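Local coordinates for aclacinomycin oxidoreductase (AknOx) (Streptomyces galilaeus, PDB 2IPI), which oxidises the terminal sugar of aclacinomycin antibiotics in the last two steps of their biosynthesis, using bicovalently bound FAD and molecular oxygen, at residues G47-F52 with D359-K364; C90-V95 with N468-D473; R250-W255 with A336-T341; M289-Y294 with I303-Q308. All blocks are in the same frame, centred on the assembly; numbering follows the deposited sequence.

Contact 1 (G47-F52 with D359-K364)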
# COMPACT_ATOMS: atom_id res chain seq x y z
N GLY A 47 1.81 5.33 15.92
CA GLY A 47 2.31 5.44 14.57
C GLY A 47 3.49 4.52 14.34
O GLY A 47 4.24 4.17 15.26
N PHE A 48 3.66 4.13 13.08
CA PHE A 48 4.74 3.20 12.76
C PHE A 48 6.07 3.92 12.64
O PHE A 48 7.11 3.34 12.96
CB PHE A 48 4.38 2.48 11.46
CG PHE A 48 5.51 1.57 10.99
CD1 PHE A 48 6.02 1.70 9.71
CD2 PHE A 48 6.01 0.63 11.87
CE1 PHE A 48 7.04 0.87 9.28
CE2 PHE A 48 7.02 -0.21 11.44
CZ PHE A 48 7.53 -0.08 10.16
N ASN A 49 5.98 5.17 12.19
CA ASN A 49 7.12 6.03 11.86
C ASN A 49 7.46 6.98 12.99
O ASN A 49 6.70 7.91 13.27
CB ASN A 49 6.81 6.80 10.57
CG ASN A 49 8.02 7.40 9.87
OD1 ASN A 49 7.95 7.56 8.64
ND2 ASN A 49 9.09 7.74 10.58
N GLY A 50 8.57 6.72 13.66
CA GLY A 50 9.01 7.38 14.86
C GLY A 50 9.26 8.86 14.72
O GLY A 50 9.33 9.57 15.75
N ARG A 51 9.41 9.33 13.50
CA ARG A 51 9.63 10.70 13.10
C ARG A 51 8.46 11.61 13.52
O ARG A 51 8.69 12.77 13.83
CB ARG A 51 9.81 10.86 11.59
CG ARG A 51 11.17 10.46 11.08
CD ARG A 51 11.31 10.53 9.59
NE ARG A 51 11.20 11.88 9.02
CZ ARG A 51 10.62 12.10 7.84
NH1 ARG A 51 10.14 11.09 7.12
NH2 ARG A 51 10.52 13.32 7.33
N PHE A 52 7.24 11.09 13.51
CA PHE A 52 6.09 11.96 13.79
C PHE A 52 5.27 11.45 14.98
O PHE A 52 4.82 10.30 14.99
CB PHE A 52 5.18 12.10 12.58
CG PHE A 52 5.83 12.20 11.21
CD1 PHE A 52 6.12 11.04 10.52
CD2 PHE A 52 6.14 13.41 10.62
CE1 PHE A 52 6.70 11.09 9.27
CE2 PHE A 52 6.73 13.47 9.37
CZ PHE A 52 7.02 12.31 8.69
N ASP A 359 13.36 3.07 13.70
CA ASP A 359 11.94 3.30 13.46
C ASP A 359 11.68 4.54 12.61
O ASP A 359 10.51 4.76 12.25
CB ASP A 359 11.19 3.40 14.78
CG ASP A 359 11.56 4.62 15.60
OD1 ASP A 359 10.88 4.91 16.60
OD2 ASP A 359 12.56 5.29 15.28
N ARG A 360 12.72 5.29 12.28
CA ARG A 360 12.55 6.49 11.47
C ARG A 360 12.70 6.17 9.98
O ARG A 360 13.69 5.54 9.61
CB ARG A 360 13.55 7.58 11.87
CG ARG A 360 13.49 8.05 13.31
CD ARG A 360 14.04 9.48 13.40
NE ARG A 360 13.53 10.20 14.55
CZ ARG A 360 12.77 11.27 14.64
NH1 ARG A 360 12.44 11.74 15.84
NH2 ARG A 360 12.32 11.92 13.57
N THR A 361 11.75 6.57 9.14
CA THR A 361 11.81 6.30 7.71
C THR A 361 11.33 7.46 6.83
O THR A 361 10.54 8.30 7.21
CB THR A 361 10.94 5.08 7.30
OG1 THR A 361 9.56 5.43 7.51
CG2 THR A 361 11.22 3.85 8.15
N LYS A 362 11.84 7.46 5.61
CA LYS A 362 11.38 8.28 4.51
C LYS A 362 11.30 7.44 3.25
O LYS A 362 12.27 6.76 2.92
CB LYS A 362 12.30 9.49 4.30
CG LYS A 362 11.87 10.45 3.20
CD LYS A 362 10.39 10.65 3.08
CE LYS A 362 9.85 12.07 3.12
NZ LYS A 362 8.60 12.17 2.29
N SER A 363 10.16 7.44 2.54
CA SER A 363 10.11 6.62 1.32
C SER A 363 9.32 7.25 0.19
O SER A 363 8.57 8.22 0.34
CB SER A 363 9.55 5.22 1.63
OG SER A 363 8.47 5.30 2.53
N LYS A 364 9.53 6.69 -1.01
CA LYS A 364 8.94 7.19 -2.24
C LYS A 364 8.94 6.13 -3.32
O LYS A 364 9.93 5.43 -3.57
CB LYS A 364 9.66 8.43 -2.77
CG LYS A 364 11.09 8.54 -2.27
CD LYS A 364 11.75 9.80 -2.79
CE LYS A 364 10.80 10.96 -2.98
NZ LYS A 364 10.93 12.03 -1.96
O HOH W 1 9.77 12.27 16.30
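D359 meets G50 through its main chain: D359 O accepts a hydrogen bond from G50 N at 3.1 Å, nearly straight at the hydrogen (168°) although the donor stands well above the carbonyl plane. Its carboxylate lies beside the same glycine, with OD1 3.6 Å from G50 CA. G50 is the second residue of a type I turn running from N49 to F52, which F52 N closes onto N49 O. D359 and R360 both face W428, a classic beta bulge at the start of strand 360-368, an outer strand of the antiparallel sheet.

R360 then reaches over this turn with its chain extended from CG to NE. Its NH2 lies 3.0 Å from R51 CA, while G50 O and R51 N sit over one face of the guanidinium, toward its rim. A water donates to G50 O at 2.8 Å and, weakly, to R51 O, and it accepts a weak bond from R360 NH1.

T361 turns its carbonyl to the loop. R51 NH1 donates to T361 O at 2.8 Å (152°), with the acceptor in the guanidinium plane; F52 CZ lies 3.6 Å above that plane, over its centre. The R51 chain bends at chi3 (65°), which swings NE out of the extended line. The T361 side chain touches the bound anthracycline.

K362 packs CB 3.9 Å from R51 NH1 and sends NZ to salt bridges with E92 and D471. R51 NH1 and K362 NZ are 5.2 Å apart, so those carboxylates probably offset a repulsion between like charges.

Contact 2 (C90-V95 with N468-D473). With FAD (flavin-adenine dinucleotide), chain F.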
# COMPACT_ATOMS: atom_id res chain seq x y z
N CYS A 90 0.83 4.76 8.26
CA CYS A 90 1.04 5.93 7.43
C CYS A 90 2.50 6.36 7.29
O CYS A 90 3.09 6.85 8.26
CB CYS A 90 0.26 7.12 8.01
SG CYS A 90 -0.15 8.33 6.71
N PHE A 91 3.10 6.19 6.11
CA PHE A 91 4.55 6.49 5.99
C PHE A 91 4.88 7.94 6.30
O PHE A 91 6.00 8.26 6.70
CB PHE A 91 5.04 6.17 4.58
CG PHE A 91 5.19 4.67 4.30
CD1 PHE A 91 4.68 4.12 3.15
CD2 PHE A 91 5.85 3.89 5.23
CE1 PHE A 91 4.81 2.76 2.91
CE2 PHE A 91 5.98 2.53 5.01
CZ PHE A 91 5.46 1.98 3.84
N GLU A 92 3.92 8.85 6.10
CA GLU A 92 4.19 10.28 6.31
C GLU A 92 3.62 10.79 7.62
O GLU A 92 3.65 11.97 7.96
CB GLU A 92 3.65 11.07 5.12
CG GLU A 92 4.55 10.98 3.90
CD GLU A 92 5.70 11.99 4.00
OE1 GLU A 92 6.20 12.41 2.94
OE2 GLU A 92 6.11 12.30 5.13
N GLY A 93 3.09 9.87 8.44
CA GLY A 93 2.65 10.21 9.77
C GLY A 93 1.69 11.39 9.86
O GLY A 93 1.72 12.13 10.83
N PHE A 94 0.87 11.54 8.84
CA PHE A 94 -0.19 12.53 8.71
C PHE A 94 -1.08 12.62 9.94
O PHE A 94 -1.46 13.73 10.33
CB PHE A 94 -1.05 12.17 7.50
CG PHE A 94 -0.44 12.35 6.14
CD1 PHE A 94 -0.93 11.66 5.05
CD2 PHE A 94 0.60 13.24 5.91
CE1 PHE A 94 -0.41 11.84 3.78
CE2 PHE A 94 1.15 13.42 4.66
CZ PHE A 94 0.64 12.72 3.58
N VAL A 95 -1.44 11.49 10.54
CA VAL A 95 -2.34 11.45 11.69
C VAL A 95 -1.73 12.15 12.89
O VAL A 95 -2.43 12.73 13.73
CB VAL A 95 -2.70 9.97 12.02
CG1 VAL A 95 -3.41 9.85 13.36
CG2 VAL A 95 -3.53 9.41 10.88
N ASN A 468 -0.76 5.04 -1.27
CA ASN A 468 -0.34 4.54 0.04
C ASN A 468 1.15 4.71 0.28
O ASN A 468 1.73 4.26 1.28
CB ASN A 468 -0.73 3.06 0.16
CG ASN A 468 -2.11 2.87 0.77
OD1 ASN A 468 -2.89 3.80 0.95
ND2 ASN A 468 -2.37 1.61 1.11
N TYR A 469 1.79 5.39 -0.66
CA TYR A 469 3.12 5.91 -0.63
C TYR A 469 3.09 7.44 -0.67
O TYR A 469 3.53 8.02 -1.67
CB TYR A 469 3.95 5.43 -1.81
CG TYR A 469 4.16 3.94 -1.98
CD1 TYR A 469 4.74 3.49 -3.16
CD2 TYR A 469 3.80 3.01 -1.02
CE1 TYR A 469 4.97 2.15 -3.39
CE2 TYR A 469 4.02 1.66 -1.23
CZ TYR A 469 4.60 1.24 -2.41
OH TYR A 469 4.84 -0.10 -2.65
N PRO A 470 2.56 8.10 0.34
CA PRO A 470 2.53 9.57 0.32
C PRO A 470 3.95 10.14 0.32
O PRO A 470 4.78 9.58 1.05
CB PRO A 470 1.87 9.94 1.64
CG PRO A 470 2.22 8.77 2.52
CD PRO A 470 1.97 7.61 1.59
N ASP A 471 4.16 11.19 -0.47
CA ASP A 471 5.44 11.90 -0.48
C ASP A 471 5.18 13.41 -0.60
O ASP A 471 4.84 13.89 -1.68
CB ASP A 471 6.32 11.43 -1.61
CG ASP A 471 7.66 12.14 -1.68
OD1 ASP A 471 8.16 12.58 -0.65
OD2 ASP A 471 8.20 12.27 -2.80
N VAL A 472 5.32 14.11 0.51
CA VAL A 472 4.88 15.52 0.48
C VAL A 472 5.89 16.38 -0.27
O VAL A 472 5.67 17.55 -0.58
CB VAL A 472 4.59 15.96 1.92
CG1 VAL A 472 5.84 16.47 2.61
CG2 VAL A 472 3.45 16.98 1.91
N ASP A 473 7.03 15.79 -0.63
CA ASP A 473 7.99 16.42 -1.53
C ASP A 473 7.36 16.61 -2.91
O ASP A 473 7.85 17.42 -3.70
CB ASP A 473 9.26 15.58 -1.66
CG ASP A 473 10.01 15.48 -0.34
OD1 ASP A 473 10.66 14.45 -0.07
OD2 ASP A 473 9.93 16.46 0.43
PA FAD F . -3.10 4.54 9.34
O1A FAD F . -2.05 5.42 9.68
O2A FAD F . -3.99 4.32 10.48
O5B FAD F . -3.91 5.06 8.10
C5B FAD F . -3.30 5.48 6.95
C4B FAD F . -4.19 6.48 6.21
O4B FAD F . -5.50 5.99 6.19
C3B FAD F . -4.29 7.81 6.99
O3B FAD F . -4.57 8.86 6.12
C2B FAD F . -5.49 7.60 7.89
O2B FAD F . -6.13 8.77 8.33
C1B FAD F . -6.35 6.75 6.97
N9A FAD F . -7.37 5.96 7.68
C8A FAD F . -7.17 5.11 8.70
N7A FAD F . -8.31 4.55 9.07
C5A FAD F . -9.26 5.07 8.29
C6A FAD F . -10.64 4.86 8.22
N6A FAD F . -11.16 3.98 8.98
N1A FAD F . -11.35 5.52 7.32
C2A FAD F . -10.74 6.33 6.50
N3A FAD F . -9.43 6.54 6.52
C4A FAD F . -8.70 5.94 7.41
N1 FAD F . 0.78 -1.30 1.13
C2 FAD F . 0.49 -2.10 0.05
O2 FAD F . -0.23 -1.80 -0.79
N3 FAD F . 1.08 -3.33 -0.01
C4 FAD F . 1.95 -3.78 0.97
O4 FAD F . 2.37 -4.91 0.92
C4X FAD F . 2.22 -2.96 2.07
N5 FAD F . 3.09 -3.34 3.05
C5X FAD F . 3.31 -2.57 4.15
C6 FAD F . 4.13 -3.03 5.19
C7 FAD F . 4.37 -2.21 6.26
C7M FAD F . 5.16 -2.80 7.38
C8 FAD F . 3.73 -0.98 6.38
C8M FAD F . 3.77 -0.24 7.70
C9 FAD F . 2.92 -0.57 5.35
C9A FAD F . 2.71 -1.32 4.21
N10 FAD F . 1.90 -0.88 3.18
C10 FAD F . 1.62 -1.71 2.14
C1' FAD F . 1.71 0.58 2.92
C2' FAD F . 0.52 1.23 3.62
O2' FAD F . 0.77 2.07 4.70
C3' FAD F . -0.58 0.27 4.01
O3' FAD F . -1.04 -0.47 2.92
C4' FAD F . -1.62 1.17 4.76
O4' FAD F . -1.57 2.50 4.45
C5' FAD F . -1.69 1.13 6.26
O5' FAD F . -2.82 1.79 6.71
P FAD F . -3.01 1.86 8.26
O1P FAD F . -4.38 1.72 8.61
O2P FAD F . -2.19 0.88 8.83
O3P FAD F . -2.41 3.23 8.77
O HOH W 2 1.69 4.89 3.79
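E92 and P470 form the centre of the contact, their side chains sliding past each other in opposite directions. E92 CG lies 3.5 Å from P470 CG and 3.2 Å from P470 O. On the same proline, F94 CZ approaches P470 CB to 3.6 Å; E92 CB covers part of one face of the F94 ring, near the rim. Beyond the proline, V472 N donates to E92 OE1 at 3.1 Å with a fairly straight angle of 165°, arriving from above the carboxylate plane. The bend at chi2 (-82°) turns E92 CD out of an extended course.

At the other end, F91 CD1 lies 3.5 Å from N468 O, and the edge of the F91 ring points to Y469 CD2. A water joins the same backbones, accepting from F91 N at 3.0 Å and donating to N468 O at 2.6 Å; FAD O2' is also hydrogen-bonded to it.

Residues 90-95 belong to the PCMH-type FAD-binding region and follow H89, one of the two residues cross-linked to the flavin, whereas 468-473 belong to the berberine-like region. The contact therefore joins the two regions beside the cofactor. C90 opens a type I turn closed by G93 N, and C90 N donates to FAD O1A at 3.3 Å; N468 binds FAD from the other segment.

Farther out, K362 NZ forms salt bridges with E92 OE1 and D471 OD1, and K364 NZ with D471 OD2, which probably eases the closeness of the like charges. Y469, a catalytic proton acceptor, hydrogen-bonds through OH to the bound anthracycline.

Contact 3 (R250-W255 with A336-T341)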
# COMPACT_ATOMS: atom_id res chain seq x y z
N ARG A 250 8.99 -20.97 -1.89
CA ARG A 250 9.84 -19.79 -1.90
C ARG A 250 11.28 -20.07 -2.31
O ARG A 250 11.90 -21.05 -1.88
CB ARG A 250 9.84 -19.14 -0.51
CG ARG A 250 10.26 -17.68 -0.53
CD ARG A 250 10.31 -17.12 0.88
NE ARG A 250 9.01 -17.18 1.54
CZ ARG A 250 8.06 -16.25 1.43
NH1 ARG A 250 8.23 -15.17 0.68
NH2 ARG A 250 6.91 -16.41 2.07
N HIS A 251 11.82 -19.19 -3.16
CA HIS A 251 13.25 -19.14 -3.43
C HIS A 251 13.76 -17.74 -3.04
O HIS A 251 13.25 -16.74 -3.54
CB HIS A 251 13.66 -19.34 -4.89
CG HIS A 251 13.26 -20.64 -5.52
ND1 HIS A 251 13.71 -21.03 -6.75
CD2 HIS A 251 12.45 -21.62 -5.09
CE1 HIS A 251 13.19 -22.21 -7.06
NE2 HIS A 251 12.42 -22.59 -6.05
N ILE A 252 14.74 -17.69 -2.15
CA ILE A 252 15.51 -16.47 -1.93
C ILE A 252 16.88 -16.62 -2.59
O ILE A 252 17.64 -17.52 -2.23
CB ILE A 252 15.65 -16.12 -0.44
CG1 ILE A 252 16.71 -15.06 -0.15
CG2 ILE A 252 15.88 -17.37 0.40
CD1 ILE A 252 17.57 -15.30 1.07
N VAL A 253 17.12 -15.76 -3.56
CA VAL A 253 18.31 -15.65 -4.38
C VAL A 253 19.13 -14.44 -3.93
O VAL A 253 18.61 -13.32 -3.91
CB VAL A 253 17.92 -15.50 -5.86
CG1 VAL A 253 19.12 -15.62 -6.79
CG2 VAL A 253 16.86 -16.53 -6.24
N THR A 254 20.39 -14.62 -3.55
CA THR A 254 21.20 -13.51 -3.06
C THR A 254 22.53 -13.39 -3.79
O THR A 254 23.19 -14.39 -4.08
CB THR A 254 21.49 -13.66 -1.56
OG1 THR A 254 20.55 -12.89 -0.79
CG2 THR A 254 22.87 -13.10 -1.25
N TRP A 255 22.92 -12.15 -4.09
CA TRP A 255 24.16 -11.85 -4.79
C TRP A 255 25.03 -10.93 -3.94
O TRP A 255 24.59 -9.82 -3.61
CB TRP A 255 23.89 -11.20 -6.13
CG TRP A 255 23.25 -11.98 -7.22
CD1 TRP A 255 23.87 -12.73 -8.18
CD2 TRP A 255 21.84 -12.09 -7.50
NE1 TRP A 255 22.95 -13.30 -9.03
CE2 TRP A 255 21.69 -12.92 -8.63
CE3 TRP A 255 20.69 -11.56 -6.90
CZ2 TRP A 255 20.46 -13.24 -9.17
CZ3 TRP A 255 19.47 -11.89 -7.45
CH2 TRP A 255 19.34 -12.72 -8.57
N ALA A 336 23.36 -17.42 -4.68
CA ALA A 336 22.89 -18.44 -3.76
C ALA A 336 21.38 -18.59 -3.89
O ALA A 336 20.65 -17.66 -4.27
CB ALA A 336 23.29 -18.14 -2.33
N VAL A 337 20.90 -19.79 -3.58
CA VAL A 337 19.47 -20.06 -3.67
C VAL A 337 18.99 -20.82 -2.44
O VAL A 337 19.48 -21.91 -2.17
CB VAL A 337 19.09 -20.88 -4.92
CG1 VAL A 337 17.57 -20.87 -5.08
CG2 VAL A 337 19.79 -20.36 -6.16
N GLN A 338 18.04 -20.25 -1.71
CA GLN A 338 17.40 -20.97 -0.62
C GLN A 338 15.95 -21.24 -0.99
O GLN A 338 15.21 -20.35 -1.39
CB GLN A 338 17.54 -20.19 0.70
CG GLN A 338 19.00 -20.22 1.15
CD GLN A 338 19.53 -18.91 1.70
OE1 GLN A 338 19.65 -18.72 2.91
NE2 GLN A 338 19.86 -17.97 0.83
N ARG A 339 15.58 -22.51 -0.87
CA ARG A 339 14.25 -22.97 -1.26
C ARG A 339 13.49 -23.51 -0.05
O ARG A 339 14.05 -24.01 0.91
CB ARG A 339 14.32 -24.03 -2.35
CG ARG A 339 15.21 -23.66 -3.54
CD ARG A 339 15.50 -24.93 -4.33
NE ARG A 339 15.78 -24.66 -5.73
CZ ARG A 339 17.00 -24.56 -6.23
NH1 ARG A 339 18.05 -24.71 -5.43
NH2 ARG A 339 17.17 -24.31 -7.52
N SER A 340 12.16 -23.38 -0.10
CA SER A 340 11.34 -23.89 0.99
C SER A 340 9.88 -23.93 0.57
O SER A 340 9.43 -23.07 -0.19
CB SER A 340 11.52 -23.06 2.26
OG SER A 340 11.50 -21.67 1.98
N THR A 341 9.17 -24.94 1.08
CA THR A 341 7.72 -25.01 0.84
C THR A 341 7.01 -25.06 2.20
O THR A 341 7.23 -25.98 2.99
CB THR A 341 7.28 -26.20 -0.01
OG1 THR A 341 5.85 -26.35 0.09
CG2 THR A 341 7.86 -27.50 0.52
O HOH W 3 20.42 -17.01 -1.40
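H251 and R339 face each other in a non-hydrogen-bonded pair of this antiparallel ladder, and R339 CG lies over the imidazole. The CH-pi geometry is clear: CG is 4.0 Å from the ring centroid and 18° off the ring normal. R339 sets CG anti to its own carbonyl carbon (chi1 -50°), then extends as far as NE. V337, two residues earlier on the same strand, places CG1 3.8 Å above the guanidinium plane of R339, over its centre, so that the charged group is lined by an aliphatic branch.

On the opposite face of the sheet, I252 and Q338 lie side by side and point the same way. I252 CG2 packs tightly on Q338 CB at 3.3 Å. A bend at chi2 (138°) sets Q338 CD, and the amide it carries, beside the isoleucine, where I252 CD1 is 3.5 Å from Q338 NE2. A water donates to I252 O at 2.9 Å. Nearby, R250 CB lies 3.9 Å from S340 OG, but beyond CB the arginine leads away from strand 336-341.

The main chains hold this register through six hydrogen bonds in three hydrogen-bonded pairs. The shortest, R250 N to S340 O, measures 2.7 Å. At the other end of the ladder, T254 N to A336 O measures 3.1 Å.

Strand 336-342 is the outermost strand at this edge of the sheet, while strand 248-256 bonds on its other side to strand 302-310. Helix 316-327 covers the face bearing H251 and R339: H251 NE2 is hydrogen-bonded to E317, and L320 and N321 touch the H251 side chain.

Contact 4 (M289-Y294 with I303-Q308)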
# COMPACT_ATOMS: atom_id res chain seq x y z
N MET A 289 2.93 -15.99 -9.63
CA MET A 289 4.22 -15.72 -8.97
C MET A 289 4.29 -14.31 -8.43
O MET A 289 3.77 -13.37 -9.04
CB MET A 289 5.36 -15.95 -9.98
CG MET A 289 6.74 -16.22 -9.38
SD MET A 289 8.13 -16.01 -10.53
CE MET A 289 8.32 -14.23 -10.51
N HIS A 290 4.94 -14.10 -7.28
CA HIS A 290 5.26 -12.77 -6.79
C HIS A 290 6.74 -12.69 -6.42
O HIS A 290 7.30 -13.68 -5.91
CB HIS A 290 4.39 -12.42 -5.58
CG HIS A 290 4.63 -11.07 -4.97
ND1 HIS A 290 5.29 -10.92 -3.77
CD2 HIS A 290 4.30 -9.82 -5.37
CE1 HIS A 290 5.37 -9.64 -3.45
NE2 HIS A 290 4.77 -8.95 -4.41
N SER A 291 7.38 -11.55 -6.68
CA SER A 291 8.73 -11.33 -6.19
C SER A 291 8.94 -9.86 -5.81
O SER A 291 8.34 -8.97 -6.41
CB SER A 291 9.81 -11.73 -7.19
OG SER A 291 9.94 -10.82 -8.25
N VAL A 292 9.81 -9.70 -4.84
CA VAL A 292 10.36 -8.43 -4.39
C VAL A 292 11.88 -8.45 -4.54
O VAL A 292 12.52 -9.36 -4.02
CB VAL A 292 9.99 -8.14 -2.93
CG1 VAL A 292 10.56 -6.80 -2.49
CG2 VAL A 292 8.49 -8.18 -2.75
N PHE A 293 12.42 -7.49 -5.28
CA PHE A 293 13.89 -7.47 -5.44
C PHE A 293 14.41 -6.38 -4.51
O PHE A 293 14.19 -5.21 -4.78
CB PHE A 293 14.31 -7.29 -6.88
CG PHE A 293 15.69 -7.86 -7.24
CD1 PHE A 293 16.05 -8.01 -8.56
CD2 PHE A 293 16.58 -8.23 -6.25
CE1 PHE A 293 17.29 -8.55 -8.91
CE2 PHE A 293 17.82 -8.75 -6.56
CZ PHE A 293 18.16 -8.90 -7.90
N TYR A 294 15.05 -6.78 -3.42
CA TYR A 294 15.54 -5.79 -2.47
C TYR A 294 16.96 -5.37 -2.88
O TYR A 294 17.89 -6.12 -2.62
CB TYR A 294 15.56 -6.29 -1.03
CG TYR A 294 14.22 -6.72 -0.47
CD1 TYR A 294 13.95 -8.07 -0.28
CD2 TYR A 294 13.25 -5.78 -0.15
CE1 TYR A 294 12.72 -8.48 0.23
CE2 TYR A 294 12.02 -6.18 0.36
CZ TYR A 294 11.77 -7.53 0.54
OH TYR A 294 10.56 -7.92 1.04
N ILE A 303 22.27 -7.89 -2.28
CA ILE A 303 20.98 -7.66 -2.89
C ILE A 303 20.21 -8.98 -2.91
O ILE A 303 20.77 -10.06 -3.05
CB ILE A 303 21.06 -7.12 -4.33
CG1 ILE A 303 21.77 -8.04 -5.32
CG2 ILE A 303 21.69 -5.73 -4.35
CD1 ILE A 303 21.70 -7.59 -6.75
N LEU A 304 18.90 -8.90 -2.71
CA LEU A 304 18.16 -10.15 -2.53
C LEU A 304 16.88 -10.15 -3.35
O LEU A 304 16.07 -9.23 -3.30
CB LEU A 304 17.90 -10.34 -1.04
CG LEU A 304 17.13 -11.54 -0.53
CD1 LEU A 304 17.65 -11.88 0.87
CD2 LEU A 304 15.64 -11.23 -0.49
N LEU A 305 16.70 -11.21 -4.11
CA LEU A 305 15.49 -11.44 -4.91
C LEU A 305 14.61 -12.46 -4.17
O LEU A 305 15.03 -13.61 -4.07
CB LEU A 305 15.87 -11.93 -6.28
CG LEU A 305 15.15 -11.59 -7.57
CD1 LEU A 305 14.83 -12.85 -8.38
CD2 LEU A 305 13.88 -10.79 -7.32
N ASP A 306 13.46 -12.05 -3.66
CA ASP A 306 12.57 -12.89 -2.87
C ASP A 306 11.33 -13.27 -3.67
O ASP A 306 10.43 -12.47 -3.90
CB ASP A 306 12.22 -12.19 -1.57
CG ASP A 306 11.42 -13.04 -0.60
OD1 ASP A 306 11.18 -12.57 0.53
OD2 ASP A 306 11.02 -14.17 -0.94
N ILE A 307 11.25 -14.52 -4.10
CA ILE A 307 10.24 -14.96 -5.05
C ILE A 307 9.27 -15.97 -4.44
O ILE A 307 9.64 -16.81 -3.62
CB ILE A 307 10.93 -15.53 -6.30
CG1 ILE A 307 10.52 -16.96 -6.64
CG2 ILE A 307 12.46 -15.44 -6.21
CD1 ILE A 307 11.22 -17.50 -7.88
N GLN A 308 7.99 -15.92 -4.82
CA GLN A 308 7.10 -16.94 -4.26
C GLN A 308 6.01 -17.33 -5.26
O GLN A 308 5.73 -16.57 -6.18
CB GLN A 308 6.49 -16.47 -2.94
CG GLN A 308 5.43 -15.39 -3.08
CD GLN A 308 5.10 -14.72 -1.76
OE1 GLN A 308 4.44 -15.28 -0.88
NE2 GLN A 308 5.58 -13.48 -1.64
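H290 and Q308 meet as a hydrogen-bonded pair, H290 N donating to Q308 O and Q308 N to H290 O, the latter at a short 2.6 Å. The pairs V292-D306 and Y294-L304 repeat the scheme, so six backbone bonds join this antiparallel hairpin; D306 N to V292 O is nearly straight at 174°. The intervening residues turn their N-H and C=O groups outward: S291 and F293 bond to strand 391-398, and I303, L305 and I307 to strand 248-256. S291 N is also hydrogen-bonded to S398 OG.

Q308 NE2 donates weakly to H290 ND1 at 3.3 Å, near the ring plane, at only 123°. D306 OD2 has a long, weak ion pair with R250. S291 OG, buried here, has no partner anywhere in the model and lies 4.0 Å from L305 CD2.

The remaining side-chain packing is mainly apolar. L305 CG sits over the centre of the F293 ring, 3.7 Å from the centroid and 6° off its normal, in a CH-pi contact. On the other face, L304 CD2 meets the edge of the Y294 ring, 3.6 Å from CD1, and V292 CG1 lies over part of one ring face.

The main chain is thus bonded within the hairpin and to the strands on either side, and apolar packing probably helps to place Y294, which touches the bound anthracycline, and V292, which touches the proton acceptor Y397.

Three of the contacts reach one seven-stranded antiparallel sheet. Contact 3 lies at one edge, on strand 336-342, and contact 4 on the next two strands, 302-310 and 290-296, with 302-310 bonded to strand 248-256 of contact 3; their centres are about 9 Å apart. Contact 1 uses the opposite outer strand, 360-368, its centre about 30 Å from that of contact 3. It touches contact 2 through the K362-E92 and K364-D471 salt bridges, their centres again about 9 Å apart. Segments of contacts 1 and 2 alternate along the chain, and contacts 3 and 4 fall within both spans. This brings the FAD-binding part, the sheet and the berberine-like part together around the flavin and anthracycline.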